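Local structure of major capsid protein (Faustovirus, 5J7O) at residues Thr523-Arg528 and Thr597-Asp602. The protein forms the double jelly-roll building block of the Faustovirus capsid, probably assembling as trimers into the protein shell that encloses the viral DNA. Numbering follows the deposited sequence.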
loop_
_atom_site.group_PDB
_atom_site.type_symbol
_atom_site.label_atom_id
_atom_site.label_comp_id
_atom_site.label_asym_id
_atom_site.label_seq_id
_atom_site.Cartn_x
_atom_site.Cartn_y
_atom_site.Cartn_z
ATOM N N THR B 523 0.060 -8.214 -24.202
ATOM C CA THR B 523 -0.487 -8.622 -25.490
ATOM C C THR B 523 -0.517 -7.493 -26.511
ATOM O O THR B 523 -0.695 -7.767 -27.702
ATOM C CB THR B 523 -1.906 -9.182 -25.316
ATOM O OG1 THR B 523 -2.726 -8.222 -24.639
ATOM C CG2 THR B 523 -1.875 -10.477 -24.514
ATOM N N LEU B 524 -0.348 -6.247 -26.082
ATOM C CA LEU B 524 -0.314 -5.099 -26.977
ATOM C C LEU B 524 1.077 -4.481 -26.948
ATOM O O LEU B 524 1.598 -4.167 -25.873
ATOM C CB LEU B 524 -1.360 -4.056 -26.577
ATOM C CG LEU B 524 -2.834 -4.436 -26.727
ATOM C CD1 LEU B 524 -3.721 -3.409 -26.042
ATOM C CD2 LEU B 524 -3.205 -4.562 -28.194
ATOM N N ASP B 525 1.675 -4.315 -28.127
ATOM C CA ASP B 525 2.956 -3.626 -28.235
ATOM C C ASP B 525 2.768 -2.139 -28.513
ATOM O O ASP B 525 3.287 -1.295 -27.776
ATOM C CB ASP B 525 3.813 -4.262 -29.335
ATOM C CG ASP B 525 4.324 -5.639 -28.957
ATOM O OD1 ASP B 525 4.454 -5.916 -27.745
ATOM O OD2 ASP B 525 4.600 -6.443 -29.872
ATOM N N THR B 526 2.035 -1.807 -29.573
ATOM C CA THR B 526 1.777 -0.427 -29.952
ATOM C C THR B 526 0.294 -0.254 -30.249
ATOM O O THR B 526 -0.408 -1.211 -30.582
ATOM C CB THR B 526 2.595 -0.005 -31.185
ATOM O OG1 THR B 526 2.068 -0.650 -32.351
ATOM C CG2 THR B 526 4.063 -0.383 -31.025
ATOM N N VAL B 527 -0.179 0.985 -30.121
ATOM C CA VAL B 527 -1.560 1.334 -30.441
ATOM C C VAL B 527 -1.564 2.644 -31.223
ATOM O O VAL B 527 -0.795 3.561 -30.926
ATOM C CB VAL B 527 -2.437 1.443 -29.174
ATOM C CG1 VAL B 527 -3.817 1.992 -29.510
ATOM C CG2 VAL B 527 -2.569 0.085 -28.506
ATOM N N ARG B 528 -2.430 2.714 -32.233
ATOM C CA ARG B 528 -2.616 3.903 -33.053
ATOM C C ARG B 528 -4.107 4.169 -33.195
ATOM O O ARG B 528 -4.902 3.232 -33.312
ATOM C CB ARG B 528 -1.962 3.724 -34.433
ATOM C CG ARG B 528 -2.128 4.895 -35.390
ATOM C CD ARG B 528 -1.113 4.800 -36.519
ATOM N NE ARG B 528 -1.734 4.610 -37.826
ATOM C CZ ARG B 528 -1.807 5.551 -38.762
ATOM N NH1 ARG B 528 -1.306 6.756 -38.535
ATOM N NH2 ARG B 528 -2.390 5.289 -39.925
ATOM N N THR B 597 -0.377 -3.657 -32.637
ATOM C CA THR B 597 0.591 -4.689 -32.975
ATOM C C THR B 597 0.844 -5.521 -31.728
ATOM O O THR B 597 0.881 -4.988 -30.615
ATOM C CB THR B 597 1.905 -4.100 -33.502
ATOM O OG1 THR B 597 2.322 -3.018 -32.661
ATOM C CG2 THR B 597 1.732 -3.598 -34.926
ATOM N N SER B 598 1.006 -6.827 -31.916
ATOM C CA SER B 598 1.085 -7.761 -30.804
ATOM C C SER B 598 2.258 -8.710 -30.989
ATOM O O SER B 598 2.532 -9.166 -32.103
ATOM C CB SER B 598 -0.213 -8.568 -30.670
ATOM O OG SER B 598 -0.148 -9.461 -29.572
ATOM N N SER B 599 2.945 -8.999 -29.889
ATOM C CA SER B 599 3.957 -10.045 -29.854
ATOM C C SER B 599 3.400 -11.372 -29.357
ATOM O O SER B 599 4.121 -12.376 -29.368
ATOM C CB SER B 599 5.133 -9.619 -28.968
ATOM O OG SER B 599 5.800 -8.490 -29.509
ATOM N N PHE B 600 2.136 -11.403 -28.936
ATOM C CA PHE B 600 1.522 -12.588 -28.354
ATOM C C PHE B 600 0.424 -13.181 -29.224
ATOM O O PHE B 600 0.386 -14.398 -29.425
ATOM C CB PHE B 600 0.954 -12.249 -26.967
ATOM C CG PHE B 600 0.347 -13.425 -26.257
ATOM C CD1 PHE B 600 1.152 -14.347 -25.610
ATOM C CD2 PHE B 600 -1.026 -13.607 -26.231
ATOM C CE1 PHE B 600 0.602 -15.431 -24.955
ATOM C CE2 PHE B 600 -1.585 -14.689 -25.576
ATOM C CZ PHE B 600 -0.768 -15.604 -24.939
ATOM N N CYS B 601 -0.466 -12.347 -29.755
ATOM C CA CYS B 601 -1.680 -12.836 -30.399
ATOM C C CYS B 601 -1.363 -13.501 -31.734
ATOM O O CYS B 601 -0.783 -12.877 -32.627
ATOM C CB CYS B 601 -2.664 -11.686 -30.597
ATOM S SG CYS B 601 -4.238 -12.166 -31.345
ATOM N N ASP B 602 -1.747 -14.768 -31.864
ATOM C CA ASP B 602 -1.720 -15.482 -33.136
ATOM C C ASP B 602 -2.756 -16.601 -33.069
ATOM O O ASP B 602 -3.553 -16.673 -32.126
ATOM C CB ASP B 602 -0.311 -15.996 -33.463
ATOM C CG ASP B 602 0.320 -16.770 -32.318
ATOM O OD1 ASP B 602 -0.417 -17.379 -31.514
ATOM O OD2 ASP B 602 1.566 -16.773 -32.227
HETATM O O HOH W 1 2.612 -7.670 -27.457
#
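Three groups grip the hydroxyl of Ser598. It donates to the carbonyl of Thr523, with OG 2.6 Å from O and tilted 21° from the carbonyl plane, and it accepts from two amides of its own loop. The N of Cys601 lies 2.9 Å from Ser598 OG in a nearly straight bond, while that of Phe600 closes an ST turn. OG, anti to the backbone N (chi1 -179°), thus bonds both the turn at 598-601 and Thr523 of 523-528. Beside it, Asp525 N donates to Thr597 O at 2.7 Å. Thr597 N in turn makes a longer bond to Thr526 O, 3.2 Å; Asp525 and Thr526 both face Thr597, an arrangement that fits a classic beta bulge. The Asp525 carboxylate comes up beside Ser599, whose OG donates to OD2 at a doubtfully short 2.4 Å; a water held by Ser599 N also makes a weak bond to Asp525 OD1. Thr526 OG1 and Thr597 OG1 come within 2.4 Å, again doubtfully short, and either could donate; Gln539 also bonds Thr526 OG1. The methyl CG2 of Thr523 meets the Phe600 ring obliquely, 3.7 Å from CD2, while Thr523 OG1 hydrogen-bonds Leu451 O. The bulge lies where strand 526-531 begins and strand 592-597 ends, neighbours in one four-stranded antiparallel sheet; Leu524 packs on Leu451 and Leu567 of strands 444-453 and 567-570 in the facing sheet of a jelly-roll sandwich.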